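Long-range contacts in 11R-lipoxygenase (Gersemia fruticosa, PDB 3VF1), which probably uses a non-heme iron to insert both atoms of molecular oxygen into polyunsaturated fatty acids, in a calcium-dependent manner: residues L140-D145 with K522-I527; D224-L229 with V611-L616; P277-V282 with L351-G356; I308-I313 with T331-F336; R409-V414 with Q528-D533. All coordinates share one frame; numbering follows the deposited sequence.

Contact 1: L140-D145 with K522-I527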
# COMPACT_ATOMS: atom_id res chain seq x y z
N LEU A 140 6.74 -19.21 -20.37
CA LEU A 140 7.75 -18.20 -20.68
C LEU A 140 7.92 -18.08 -22.19
O LEU A 140 7.69 -19.04 -22.92
CB LEU A 140 9.09 -18.59 -20.04
CG LEU A 140 9.10 -18.65 -18.52
CD1 LEU A 140 10.39 -19.29 -18.02
CD2 LEU A 140 8.94 -17.26 -17.93
N PRO A 141 8.32 -16.90 -22.67
CA PRO A 141 8.52 -16.71 -24.11
C PRO A 141 9.66 -17.56 -24.64
O PRO A 141 9.61 -18.02 -25.78
CB PRO A 141 8.85 -15.22 -24.22
CG PRO A 141 9.41 -14.85 -22.90
CD PRO A 141 8.68 -15.69 -21.90
N ASN A 142 10.68 -17.77 -23.82
CA ASN A 142 11.82 -18.59 -24.20
C ASN A 142 11.64 -20.05 -23.79
O ASN A 142 12.62 -20.79 -23.64
CB ASN A 142 13.11 -18.03 -23.59
CG ASN A 142 13.05 -17.97 -22.07
OD1 ASN A 142 11.99 -17.79 -21.49
ND2 ASN A 142 14.20 -18.11 -21.43
N SER A 143 10.39 -20.46 -23.61
CA SER A 143 10.09 -21.83 -23.22
C SER A 143 10.02 -22.73 -24.45
O SER A 143 10.22 -22.28 -25.57
CB SER A 143 8.77 -21.89 -22.45
OG SER A 143 8.41 -23.23 -22.15
N LYS A 144 9.71 -24.00 -24.22
CA LYS A 144 9.49 -24.96 -25.30
C LYS A 144 8.00 -25.08 -25.61
O LYS A 144 7.62 -25.52 -26.70
CB LYS A 144 10.07 -26.34 -24.95
CG LYS A 144 9.93 -26.73 -23.48
CD LYS A 144 11.15 -26.29 -22.68
CE LYS A 144 10.95 -26.50 -21.19
NZ LYS A 144 9.99 -25.53 -20.59
N ASP A 145 7.16 -24.68 -24.66
CA ASP A 145 5.71 -24.71 -24.82
C ASP A 145 5.19 -23.44 -25.50
O ASP A 145 4.00 -23.34 -25.81
CB ASP A 145 5.04 -24.87 -23.45
CG ASP A 145 5.58 -26.06 -22.68
OD1 ASP A 145 6.03 -27.03 -23.32
OD2 ASP A 145 5.56 -26.01 -21.43
N LYS A 522 17.91 -14.51 -18.17
CA LYS A 522 18.52 -13.64 -19.17
C LYS A 522 17.74 -13.66 -20.47
O LYS A 522 17.51 -12.62 -21.09
CB LYS A 522 19.97 -14.06 -19.45
CG LYS A 522 20.92 -13.90 -18.28
CD LYS A 522 22.37 -14.03 -18.75
CE LYS A 522 23.34 -14.12 -17.59
NZ LYS A 522 23.24 -15.42 -16.86
N LYS A 523 17.33 -14.86 -20.89
CA LYS A 523 16.74 -15.05 -22.21
C LYS A 523 15.22 -14.85 -22.23
O LYS A 523 14.58 -15.04 -23.27
CB LYS A 523 17.11 -16.43 -22.75
CG LYS A 523 18.56 -16.53 -23.20
CD LYS A 523 18.95 -17.96 -23.56
CE LYS A 523 20.30 -17.99 -24.27
NZ LYS A 523 21.36 -17.25 -23.52
N ASP A 524 14.65 -14.45 -21.10
CA ASP A 524 13.23 -14.11 -21.05
C ASP A 524 13.08 -12.66 -21.47
O ASP A 524 13.09 -11.76 -20.64
CB ASP A 524 12.67 -14.31 -19.64
CG ASP A 524 11.21 -13.90 -19.52
OD1 ASP A 524 10.72 -13.18 -20.42
OD2 ASP A 524 10.56 -14.29 -18.53
N ASN A 525 12.93 -12.44 -22.77
CA ASN A 525 12.87 -11.08 -23.31
C ASN A 525 11.76 -10.24 -22.68
O ASN A 525 11.85 -9.01 -22.66
CB ASN A 525 12.67 -11.14 -24.83
CG ASN A 525 11.40 -11.87 -25.23
OD1 ASN A 525 11.29 -13.08 -25.05
ND2 ASN A 525 10.45 -11.13 -25.78
N GLU A 526 10.72 -10.90 -22.17
CA GLU A 526 9.56 -10.19 -21.65
C GLU A 526 9.78 -9.60 -20.26
O GLU A 526 9.32 -8.50 -19.97
CB GLU A 526 8.33 -11.11 -21.67
CG GLU A 526 7.81 -11.37 -23.07
CD GLU A 526 6.69 -12.39 -23.11
OE1 GLU A 526 6.43 -13.04 -22.08
OE2 GLU A 526 6.08 -12.55 -24.19
N ILE A 527 10.48 -10.33 -19.39
CA ILE A 527 10.80 -9.81 -18.07
C ILE A 527 11.86 -8.72 -18.18
O ILE A 527 11.92 -7.81 -17.35
CB ILE A 527 11.30 -10.92 -17.11
CG1 ILE A 527 11.12 -10.49 -15.65
CG2 ILE A 527 12.75 -11.25 -17.38
CD1 ILE A 527 9.67 -10.38 -15.21
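N142 and D524 mark the nearest approach of the two backbones, CA to CA 5.7 Å, the first within a type I turn from L140 to S143 and the second at the N-cap position before helix 525-538. The ring of P141 fits into the helix start, and each of three ring carbons meets a different polar side chain. P141 CG lies 3.3 Å from D524 OD1. P141 CB is equally close to N525 OD1, and P141 CD lies 3.5 Å from E526 OE1. D524 crosses the proline at about a right angle. With its CG anti to the backbone N (chi1 177°), its carboxylate also caps the helix: D524 OD1 accepts from I527 N at 3.0 Å, a donor well above the carboxylate plane, and weakly from E526 N. The other oxygen, D524 OD2, touches L140 CD2 at 3.4 Å and is hydrogen-bonded to Y515 OH and H415 NE2. N142, next in the chain, rests its CB 3.3 Å from K523 O, while its ND2 donates to S520 O. The joint is therefore one of shape, with D524 OD1 bonded within its own segment. The loop leading from the PLAT beta sandwich (strand 130-134) to helix 148-164 is thus laid against the N-cap of a lipoxygenase-domain helix; E526 OE2 forms a salt bridge to R154 of helix 148-164, and L140 packs on helix 416-425.

Contact 2: D224-L229 with V611-L616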
# COMPACT_ATOMS: atom_id res chain seq x y z
N ASP A 224 -13.89 26.67 16.54
CA ASP A 224 -13.58 26.90 17.95
C ASP A 224 -12.54 25.91 18.45
O ASP A 224 -12.34 24.85 17.86
CB ASP A 224 -14.84 26.76 18.81
CG ASP A 224 -15.91 27.76 18.43
OD1 ASP A 224 -15.57 28.81 17.83
OD2 ASP A 224 -17.09 27.51 18.75
N ASP A 225 -11.86 26.28 19.53
CA ASP A 225 -10.96 25.37 20.21
C ASP A 225 -11.78 24.27 20.87
O ASP A 225 -12.97 24.44 21.12
CB ASP A 225 -10.16 26.10 21.29
CG ASP A 225 -9.22 27.14 20.72
OD1 ASP A 225 -9.33 27.45 19.51
OD2 ASP A 225 -8.37 27.65 21.48
N TRP A 226 -11.13 23.15 21.15
CA TRP A 226 -11.71 22.16 22.04
C TRP A 226 -11.48 22.65 23.46
O TRP A 226 -10.43 23.22 23.76
CB TRP A 226 -11.05 20.79 21.84
CG TRP A 226 -11.36 20.17 20.52
CD1 TRP A 226 -10.59 20.21 19.39
CD2 TRP A 226 -12.53 19.41 20.18
NE1 TRP A 226 -11.21 19.53 18.37
CE2 TRP A 226 -12.40 19.03 18.83
CE3 TRP A 226 -13.67 19.03 20.88
CZ2 TRP A 226 -13.37 18.27 18.18
CZ3 TRP A 226 -14.63 18.28 20.23
CH2 TRP A 226 -14.47 17.91 18.89
N ASP A 227 -12.46 22.45 24.34
CA ASP A 227 -12.37 22.95 25.70
C ASP A 227 -11.21 22.30 26.44
O ASP A 227 -10.46 22.97 27.15
CB ASP A 227 -13.68 22.70 26.45
CG ASP A 227 -14.85 23.43 25.83
OD1 ASP A 227 -14.68 24.60 25.41
OD2 ASP A 227 -15.95 22.84 25.75
N CYS A 228 -11.06 20.99 26.28
CA CYS A 228 -9.96 20.26 26.91
C CYS A 228 -9.56 19.04 26.09
O CYS A 228 -10.26 18.64 25.16
CB CYS A 228 -10.34 19.85 28.33
SG CYS A 228 -11.69 18.66 28.43
N LEU A 229 -8.44 18.44 26.46
CA LEU A 229 -7.86 17.33 25.72
C LEU A 229 -8.78 16.11 25.68
O LEU A 229 -8.77 15.35 24.70
CB LEU A 229 -6.52 16.93 26.34
CG LEU A 229 -5.42 18.00 26.24
CD1 LEU A 229 -4.30 17.73 27.23
CD2 LEU A 229 -4.88 18.06 24.82
N VAL A 611 -3.46 26.78 26.65
CA VAL A 611 -2.49 27.16 25.62
C VAL A 611 -2.35 26.03 24.61
O VAL A 611 -2.30 26.27 23.40
CB VAL A 611 -1.10 27.44 26.22
CG1 VAL A 611 -0.05 27.55 25.12
CG2 VAL A 611 -1.14 28.71 27.06
N ILE A 612 -2.30 24.80 25.11
CA ILE A 612 -2.17 23.63 24.27
C ILE A 612 -3.40 23.45 23.38
O ILE A 612 -3.27 23.12 22.20
CB ILE A 612 -1.94 22.36 25.12
CG1 ILE A 612 -0.50 22.33 25.62
CG2 ILE A 612 -2.24 21.11 24.31
CD1 ILE A 612 -0.20 21.24 26.63
N MET A 613 -4.58 23.69 23.93
CA MET A 613 -5.82 23.58 23.17
C MET A 613 -5.86 24.59 22.03
O MET A 613 -6.58 24.39 21.04
CB MET A 613 -7.04 23.78 24.07
CG MET A 613 -7.16 22.77 25.20
SD MET A 613 -6.79 21.08 24.70
CE MET A 613 -8.06 20.82 23.46
N ALA A 614 -5.11 25.68 22.16
CA ALA A 614 -5.09 26.72 21.14
C ALA A 614 -4.18 26.35 19.98
O ALA A 614 -4.35 26.86 18.87
CB ALA A 614 -4.65 28.04 21.75
N SER A 615 -3.23 25.46 20.23
CA SER A 615 -2.33 24.98 19.19
C SER A 615 -2.95 23.81 18.42
O SER A 615 -2.87 23.75 17.20
CB SER A 615 -0.99 24.55 19.78
OG SER A 615 -0.20 25.68 20.11
N LEU A 616 -3.55 22.88 19.16
CA LEU A 616 -4.14 21.70 18.54
C LEU A 616 -5.27 22.07 17.60
O LEU A 616 -5.85 23.16 17.70
CB LEU A 616 -4.64 20.73 19.62
CG LEU A 616 -3.56 20.14 20.53
CD1 LEU A 616 -4.18 19.19 21.54
CD2 LEU A 616 -2.48 19.45 19.72
O HOH W 1 -8.69 22.95 20.03
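M613 packs against W226 and L229 where the last turns of helix 609-615, in the lipoxygenase domain, meet an irregular loop, an example of helix-on-loop packing. The methionine is the main bump. Its chain bends at chi2 (-43°) and again at chi3 (-61°), curling into the concave inner side of residues 226-229. The tip, M613 CE, reaches W226 CB at 3.4 Å and is equally near W226 O, while M613 SD lies 3.6 Å from L229 CD2. An alanine at M613 would probably open a gap between loop and helix, since W226 CB and the L229 side chain would lose the sulfur and methyl that they rest on. The reverse bump is L229 CD2, which enters a hollow lined by M613 SD, I612 CG2 and L616 CD1; the last is the tightest, at 3.5 Å from L229 CD2, and the two leucines cross at about a right angle. Near the start of the loop segment, D225 OD2 lies 3.4 Å from A614 CA, and D225 OD1 is held by a salt bridge to R597. A single water ties the backbones together, accepting from W226 N at 2.7 Å and donating to M613 O at 2.7 Å.

Contact 3: P277-V282 with L351-G356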
# COMPACT_ATOMS: atom_id res chain seq x y z
N PRO A 277 24.18 14.48 16.90
CA PRO A 277 24.47 15.51 15.90
C PRO A 277 25.00 16.77 16.59
O PRO A 277 24.55 17.09 17.69
CB PRO A 277 23.11 15.79 15.27
CG PRO A 277 22.31 14.55 15.51
CD PRO A 277 22.79 14.01 16.83
N GLU A 278 25.94 17.46 15.96
CA GLU A 278 26.53 18.65 16.55
C GLU A 278 25.48 19.72 16.86
O GLU A 278 25.66 20.54 17.75
CB GLU A 278 27.60 19.23 15.62
CG GLU A 278 27.08 19.69 14.27
CD GLU A 278 28.20 20.13 13.34
OE1 GLU A 278 27.90 20.56 12.20
OE2 GLU A 278 29.38 20.05 13.75
N ASN A 279 24.37 19.69 16.12
CA ASN A 279 23.30 20.67 16.30
C ASN A 279 22.24 20.21 17.30
O ASN A 279 21.15 20.79 17.36
CB ASN A 279 22.64 20.99 14.96
CG ASN A 279 22.07 19.76 14.28
OD1 ASN A 279 22.71 18.71 14.24
ND2 ASN A 279 20.86 19.88 13.74
N PHE A 280 22.56 19.19 18.08
CA PHE A 280 21.63 18.68 19.09
C PHE A 280 22.40 18.48 20.40
O PHE A 280 22.61 17.36 20.84
CB PHE A 280 21.04 17.34 18.62
CG PHE A 280 19.84 16.89 19.41
CD1 PHE A 280 19.15 17.76 20.24
CD2 PHE A 280 19.39 15.58 19.31
CE1 PHE A 280 18.04 17.32 20.96
CE2 PHE A 280 18.29 15.14 20.02
CZ PHE A 280 17.62 16.02 20.84
N PRO A 281 22.82 19.60 21.02
CA PRO A 281 23.73 19.59 22.17
C PRO A 281 23.06 19.15 23.48
O PRO A 281 22.93 19.95 24.40
CB PRO A 281 24.17 21.05 22.26
CG PRO A 281 23.01 21.82 21.74
CD PRO A 281 22.41 20.97 20.65
N VAL A 282 22.66 17.89 23.55
CA VAL A 282 22.09 17.34 24.78
C VAL A 282 23.20 17.02 25.77
O VAL A 282 24.10 16.24 25.49
CB VAL A 282 21.29 16.05 24.50
CG1 VAL A 282 20.84 15.41 25.81
CG2 VAL A 282 20.10 16.34 23.60
N LEU A 351 13.00 21.42 19.11
CA LEU A 351 11.96 21.66 18.11
C LEU A 351 12.52 22.03 16.73
O LEU A 351 11.98 21.60 15.71
CB LEU A 351 10.99 22.74 18.59
CG LEU A 351 10.23 22.42 19.88
CD1 LEU A 351 9.28 23.55 20.24
CD2 LEU A 351 9.48 21.10 19.77
N TYR A 352 13.59 22.81 16.70
CA TYR A 352 14.20 23.21 15.44
C TYR A 352 15.62 22.67 15.33
O TYR A 352 16.27 22.41 16.34
CB TYR A 352 14.20 24.73 15.29
CG TYR A 352 12.82 25.35 15.15
CD1 TYR A 352 12.17 25.38 13.92
CD2 TYR A 352 12.18 25.91 16.24
CE1 TYR A 352 10.91 25.95 13.79
CE2 TYR A 352 10.92 26.49 16.12
CZ TYR A 352 10.29 26.50 14.89
OH TYR A 352 9.05 27.07 14.77
N GLN A 353 16.10 22.52 14.10
CA GLN A 353 17.40 21.91 13.84
C GLN A 353 18.55 22.68 14.49
O GLN A 353 19.41 22.09 15.15
CB GLN A 353 17.65 21.80 12.33
CG GLN A 353 16.86 20.69 11.65
CD GLN A 353 17.38 19.31 12.00
OE1 GLN A 353 18.55 19.00 11.79
NE2 GLN A 353 16.50 18.47 12.55
N GLN A 354 18.56 24.00 14.31
CA GLN A 354 19.68 24.82 14.77
C GLN A 354 19.44 25.37 16.17
O GLN A 354 18.44 26.06 16.41
CB GLN A 354 19.91 25.97 13.79
CG GLN A 354 20.34 25.51 12.41
CD GLN A 354 21.64 24.74 12.43
OE1 GLN A 354 22.57 25.09 13.16
NE2 GLN A 354 21.71 23.67 11.64
N PRO A 355 20.35 25.08 17.11
CA PRO A 355 20.23 25.57 18.49
C PRO A 355 20.20 27.10 18.56
O PRO A 355 20.89 27.76 17.79
CB PRO A 355 21.49 25.03 19.17
CG PRO A 355 21.95 23.91 18.32
CD PRO A 355 21.57 24.27 16.92
N GLY A 356 19.42 27.64 19.49
CA GLY A 356 19.30 29.08 19.64
C GLY A 356 18.64 29.46 20.95
O GLY A 356 18.29 28.59 21.75
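N279, the third residue of a type I turn from P277 to F280, meets Q353 in the loop leaving strand 344-350, so the contact joins two surface loops beside the five-stranded antiparallel sheet of the lipoxygenase domain. The backbones are nearest at N279 and Q354, CA to CA 5.7 Å. N279 CG stands between its own backbone N and carbonyl carbon (chi1 58°), and the amide beyond it reaches across to the opposite loop. There N279 ND2 grips Q353 twice. The stronger bond runs from N279 ND2 to Q353 O, 3.0 Å long with an N-H...O angle of 143°, and the donor stands above the carbonyl plane, 48° out of it. The second, from N279 ND2 to Q353 OE1 at 3.1 Å, is weak. The glutamine end is fixed from its other atom as well, because Q353 NE2 donates to T331 O and D310 OD1. Beside this polar clasp two prolines meet: P355 CG lies 3.8 Å from P281 CD and 3.4 Å from N279 O. An alanine at N279 would probably leave Q353 O and Q353 OE1 without this donor, so that the polar link between the two loops is lost. N279 O and Q353 O are two acceptors only 3.1 Å apart, an approach that should be unfavourable. The amide donor of N279 and the bond from Q350 NE2 to N279 O probably offset it, which suggests that the N-H groups compensate for the close carbonyls.

Contact 4: I308-I313 with T331-F336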
# COMPACT_ATOMS: atom_id res chain seq x y z
N ILE A 308 17.35 7.89 18.25
CA ILE A 308 17.02 9.25 17.85
C ILE A 308 16.05 9.29 16.67
O ILE A 308 16.08 8.43 15.80
CB ILE A 308 18.29 10.03 17.46
CG1 ILE A 308 17.97 11.49 17.15
CG2 ILE A 308 18.97 9.37 16.27
CD1 ILE A 308 19.19 12.36 16.95
N THR A 309 15.19 10.31 16.66
CA THR A 309 14.30 10.57 15.53
C THR A 309 14.55 11.97 15.00
O THR A 309 14.11 12.96 15.60
CB THR A 309 12.81 10.44 15.93
OG1 THR A 309 12.51 11.36 16.99
CG2 THR A 309 12.49 9.02 16.38
N ASP A 310 15.26 12.07 13.89
CA ASP A 310 15.64 13.35 13.31
C ASP A 310 14.77 13.69 12.10
O ASP A 310 14.78 12.97 11.11
CB ASP A 310 17.11 13.32 12.90
CG ASP A 310 17.60 14.66 12.37
OD1 ASP A 310 16.76 15.52 12.04
OD2 ASP A 310 18.83 14.85 12.29
N TYR A 311 14.02 14.78 12.20
CA TYR A 311 13.12 15.20 11.12
C TYR A 311 13.69 16.38 10.34
O TYR A 311 12.97 17.31 9.98
CB TYR A 311 11.75 15.54 11.70
CG TYR A 311 11.08 14.33 12.32
CD1 TYR A 311 11.35 13.97 13.63
CD2 TYR A 311 10.21 13.54 11.58
CE1 TYR A 311 10.75 12.86 14.20
CE2 TYR A 311 9.61 12.43 12.14
CZ TYR A 311 9.89 12.10 13.45
OH TYR A 311 9.29 10.99 14.01
N LYS A 312 14.99 16.31 10.06
CA LYS A 312 15.67 17.33 9.27
C LYS A 312 14.98 17.57 7.93
O LYS A 312 15.01 18.68 7.40
CB LYS A 312 17.12 16.91 9.03
CG LYS A 312 17.91 17.88 8.17
CD LYS A 312 19.37 17.46 8.08
CE LYS A 312 20.20 18.49 7.33
NZ LYS A 312 21.65 18.16 7.34
N ILE A 313 14.36 16.53 7.38
CA ILE A 313 13.79 16.61 6.04
C ILE A 313 12.68 17.66 5.94
O ILE A 313 12.38 18.15 4.85
CB ILE A 313 13.24 15.24 5.57
CG1 ILE A 313 12.90 15.29 4.08
CG2 ILE A 313 12.03 14.83 6.39
CD1 ILE A 313 12.63 13.94 3.47
N THR A 331 11.15 21.42 12.94
CA THR A 331 12.05 20.44 12.33
C THR A 331 12.78 19.73 13.46
O THR A 331 14.01 19.82 13.57
CB THR A 331 13.05 21.14 11.40
OG1 THR A 331 13.86 22.05 12.15
CG2 THR A 331 12.31 21.90 10.31
N PRO A 332 12.03 19.01 14.30
CA PRO A 332 12.49 18.58 15.62
C PRO A 332 13.46 17.40 15.61
O PRO A 332 13.64 16.73 14.60
CB PRO A 332 11.19 18.16 16.31
CG PRO A 332 10.34 17.66 15.20
CD PRO A 332 10.68 18.50 14.00
N LEU A 333 14.08 17.19 16.77
CA LEU A 333 14.87 15.99 17.02
C LEU A 333 14.43 15.42 18.36
O LEU A 333 14.28 16.15 19.34
CB LEU A 333 16.37 16.31 17.07
CG LEU A 333 17.00 16.89 15.81
CD1 LEU A 333 16.91 18.41 15.82
CD2 LEU A 333 18.44 16.43 15.67
N GLY A 334 14.21 14.11 18.40
CA GLY A 334 13.82 13.45 19.63
C GLY A 334 14.86 12.43 20.03
O GLY A 334 15.39 11.71 19.18
N LEU A 335 15.17 12.36 21.32
CA LEU A 335 16.13 11.39 21.82
C LEU A 335 15.41 10.42 22.75
O LEU A 335 14.61 10.83 23.58
CB LEU A 335 17.27 12.09 22.55
CG LEU A 335 18.56 11.28 22.69
CD1 LEU A 335 19.21 11.07 21.33
CD2 LEU A 335 19.52 11.96 23.65
N PHE A 336 15.70 9.13 22.59
CA PHE A 336 15.03 8.10 23.36
C PHE A 336 16.04 7.21 24.08
O PHE A 336 17.19 7.10 23.68
CB PHE A 336 14.14 7.25 22.46
CG PHE A 336 13.06 8.03 21.76
CD1 PHE A 336 13.37 8.87 20.70
CD2 PHE A 336 11.74 7.92 22.15
CE1 PHE A 336 12.38 9.59 20.05
CE2 PHE A 336 10.75 8.64 21.51
CZ PHE A 336 11.07 9.47 20.45
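T309 and G334 form the hydrogen-bonded pair of a two-strand antiparallel ladder, strands 308-310 and 333-336, their N-to-C directions 173° apart and their axes 4.7 Å from each other. T309 N donates to G334 O at 2.9 Å and G334 N returns the bond to T309 O at 3.0 Å. Non-hydrogen-bonded pairs flank it: I308 with L335, and D310 with L333. Their side chains share one face, where I308 CB meets L335 CD1 at 4.1 Å and L333 CD2 lies beside the D310 carboxylate, 3.8 Å from D310 OD2, both side chains pointing the same way; the polar end of D310 is taken by Q353. On the face of T309, OG1 is set between backbone N and carbonyl carbon (chi1 58°) and meets the ring edge of F336 in its plane, 3.5 Å from CE1. Beyond the ladder, Y311 N donates to P332 O, the donor nearly along the C=O axis; the same P332 O lies at the edge of the Y311 ring, 3.7 Å from CD1. In the next shell, strands 271-272 and 344-350 continue the sheet on the two outer sides. F261 of helix 254-263 packs edge-to-face on F336, and Y311 OH bonds D383 OD1 on helix 369-410.

Contact 5: R409-V414 with Q528-D533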
# COMPACT_ATOMS: atom_id res chain seq x y z
N ARG A 409 2.28 -3.18 -19.78
CA ARG A 409 2.97 -2.74 -20.99
C ARG A 409 3.95 -3.77 -21.55
O ARG A 409 4.28 -3.72 -22.74
CB ARG A 409 3.73 -1.44 -20.71
CG ARG A 409 2.84 -0.23 -20.51
CD ARG A 409 3.63 0.96 -20.02
NE ARG A 409 4.77 1.26 -20.87
CZ ARG A 409 4.69 1.87 -22.05
NH1 ARG A 409 3.51 2.25 -22.54
NH2 ARG A 409 5.79 2.11 -22.76
N ASN A 410 4.42 -4.70 -20.72
CA ASN A 410 5.50 -5.59 -21.13
C ASN A 410 5.24 -7.08 -20.92
O ASN A 410 5.95 -7.91 -21.50
CB ASN A 410 6.79 -5.19 -20.40
CG ASN A 410 7.16 -3.74 -20.63
OD1 ASN A 410 7.77 -3.40 -21.64
ND2 ASN A 410 6.80 -2.88 -19.68
N LEU A 411 4.24 -7.43 -20.12
CA LEU A 411 3.98 -8.83 -19.82
C LEU A 411 2.63 -9.29 -20.34
O LEU A 411 1.62 -8.61 -20.15
CB LEU A 411 4.04 -9.07 -18.31
CG LEU A 411 5.35 -8.74 -17.61
CD1 LEU A 411 5.24 -9.03 -16.12
CD2 LEU A 411 6.51 -9.52 -18.22
N PRO A 412 2.60 -10.45 -21.02
CA PRO A 412 1.34 -11.07 -21.42
C PRO A 412 0.76 -11.88 -20.26
O PRO A 412 1.51 -12.34 -19.40
CB PRO A 412 1.76 -11.99 -22.56
CG PRO A 412 3.16 -12.38 -22.22
CD PRO A 412 3.77 -11.19 -21.53
N SER A 413 -0.56 -12.06 -20.25
CA SER A 413 -1.23 -12.72 -19.13
C SER A 413 -0.88 -14.21 -19.00
O SER A 413 -1.32 -14.87 -18.07
CB SER A 413 -2.75 -12.56 -19.26
OG SER A 413 -3.21 -13.02 -20.52
N VAL A 414 -0.08 -14.73 -19.94
CA VAL A 414 0.35 -16.12 -19.88
C VAL A 414 1.68 -16.25 -19.14
O VAL A 414 2.11 -17.36 -18.82
CB VAL A 414 0.48 -16.72 -21.30
CG1 VAL A 414 1.69 -16.14 -22.03
CG2 VAL A 414 0.57 -18.24 -21.23
N GLN A 528 12.70 -8.82 -19.21
CA GLN A 528 13.74 -7.83 -19.45
C GLN A 528 13.13 -6.52 -19.93
O GLN A 528 13.63 -5.44 -19.62
CB GLN A 528 14.75 -8.36 -20.47
CG GLN A 528 15.41 -9.66 -20.06
CD GLN A 528 16.22 -9.54 -18.78
OE1 GLN A 528 16.64 -8.45 -18.40
NE2 GLN A 528 16.45 -10.66 -18.11
N ASP A 529 12.04 -6.62 -20.69
CA ASP A 529 11.29 -5.44 -21.11
C ASP A 529 10.64 -4.81 -19.89
O ASP A 529 10.63 -3.58 -19.74
CB ASP A 529 10.22 -5.81 -22.13
CG ASP A 529 10.80 -6.30 -23.45
OD1 ASP A 529 11.93 -5.89 -23.78
OD2 ASP A 529 10.12 -7.08 -24.15
N TRP A 530 10.11 -5.66 -19.02
CA TRP A 530 9.46 -5.21 -17.80
C TRP A 530 10.40 -4.38 -16.93
O TRP A 530 10.09 -3.23 -16.59
CB TRP A 530 8.95 -6.42 -17.01
CG TRP A 530 8.18 -6.07 -15.78
CD1 TRP A 530 6.97 -5.44 -15.73
CD2 TRP A 530 8.56 -6.33 -14.42
NE1 TRP A 530 6.57 -5.29 -14.43
CE2 TRP A 530 7.53 -5.83 -13.60
CE3 TRP A 530 9.66 -6.94 -13.82
CZ2 TRP A 530 7.57 -5.92 -12.21
CZ3 TRP A 530 9.71 -7.02 -12.44
CH2 TRP A 530 8.67 -6.51 -11.65
N ILE A 531 11.54 -4.95 -16.58
CA ILE A 531 12.47 -4.28 -15.67
C ILE A 531 13.15 -3.08 -16.33
O ILE A 531 13.51 -2.11 -15.66
CB ILE A 531 13.55 -5.24 -15.13
CG1 ILE A 531 14.31 -4.61 -13.96
CG2 ILE A 531 14.52 -5.64 -16.24
CD1 ILE A 531 13.43 -4.28 -12.76
N ARG A 532 13.31 -3.14 -17.65
CA ARG A 532 13.92 -2.03 -18.38
C ARG A 532 12.98 -0.84 -18.44
O ARG A 532 13.41 0.31 -18.40
CB ARG A 532 14.30 -2.46 -19.80
CG ARG A 532 14.87 -1.33 -20.64
CD ARG A 532 15.52 -1.81 -21.93
NE ARG A 532 14.57 -2.50 -22.81
CZ ARG A 532 14.49 -3.83 -22.95
NH1 ARG A 532 15.30 -4.64 -22.29
NH2 ARG A 532 13.59 -4.34 -23.78
N ASP A 533 11.68 -1.11 -18.52
CA ASP A 533 10.68 -0.05 -18.57
C ASP A 533 10.59 0.65 -17.21
O ASP A 533 10.34 1.85 -17.14
CB ASP A 533 9.32 -0.62 -18.97
CG ASP A 533 8.37 0.45 -19.48
OD1 ASP A 533 8.83 1.58 -19.74
OD2 ASP A 533 7.17 0.14 -19.63
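R409 reaches D533 in an end-of-helix packing within the mainly helical lipoxygenase domain, where the C-terminal end of helix 369-410, which carries the iron ligands H392 and H397, meets helix 525-538. The arginine bends at chi3 (54°), and R409 NE donates to D533 OD2 at 2.9 Å in a salt bridge. The acceptor lies in the guanidinium plane and uses its syn lone pair, although the guanidinium and carboxylate planes are turned 49° apart. R409 NH1 holds Y165 O, so the group is fixed at a second point. N410 follows, the residue of closest backbone approach, its CA 5.2 Å from that of W530. N410 ND2 donates to the same D533 OD2 at 3.0 Å, arriving on the anti side and almost in line with its N-H (167°). This amide nitrogen also bonds S406 O one turn back in its own helix. D533 OD2 is therefore gripped from both its syn and anti sides, while D533 OD1 bonds N537 ND2 and W167 NE1; so many donors would probably favour a charged carboxylate in this buried place. N410 CB packs 3.6 Å from W530 N. L411 is the first residue to leave helical geometry, and its side chain turns to the tryptophan. A CH-pi contact results, L411 CD1 standing over one face of the W530 five-membered ring, 4.2 Å from the ring centroid and 4.0 Å from W530 CD1.

Overall arrangement
Contacts 1 and 5 lie on one side of the chain's centre and contact 2 on the opposite side; contacts 3 and 4 lie on the same side as contact 2. Contacts 1 and 5, their centres about 11 Å apart, share helix 525-538 and touch through E526 and P412; contact 1 is partly buried and works by shape around a helix cap, whereas buried contact 5 adds a salt bridge and a CH-pi contact. Contacts 3 and 4, about 10 Å apart centre to centre, meet at T331 and Q353. Contact 4 is buried and bound by strand hydrogen bonds; contact 3 lies at the surface and depends on a side-chain amide. Contact 2 touches none of the others and is partly buried, mostly apolar and bridged by water.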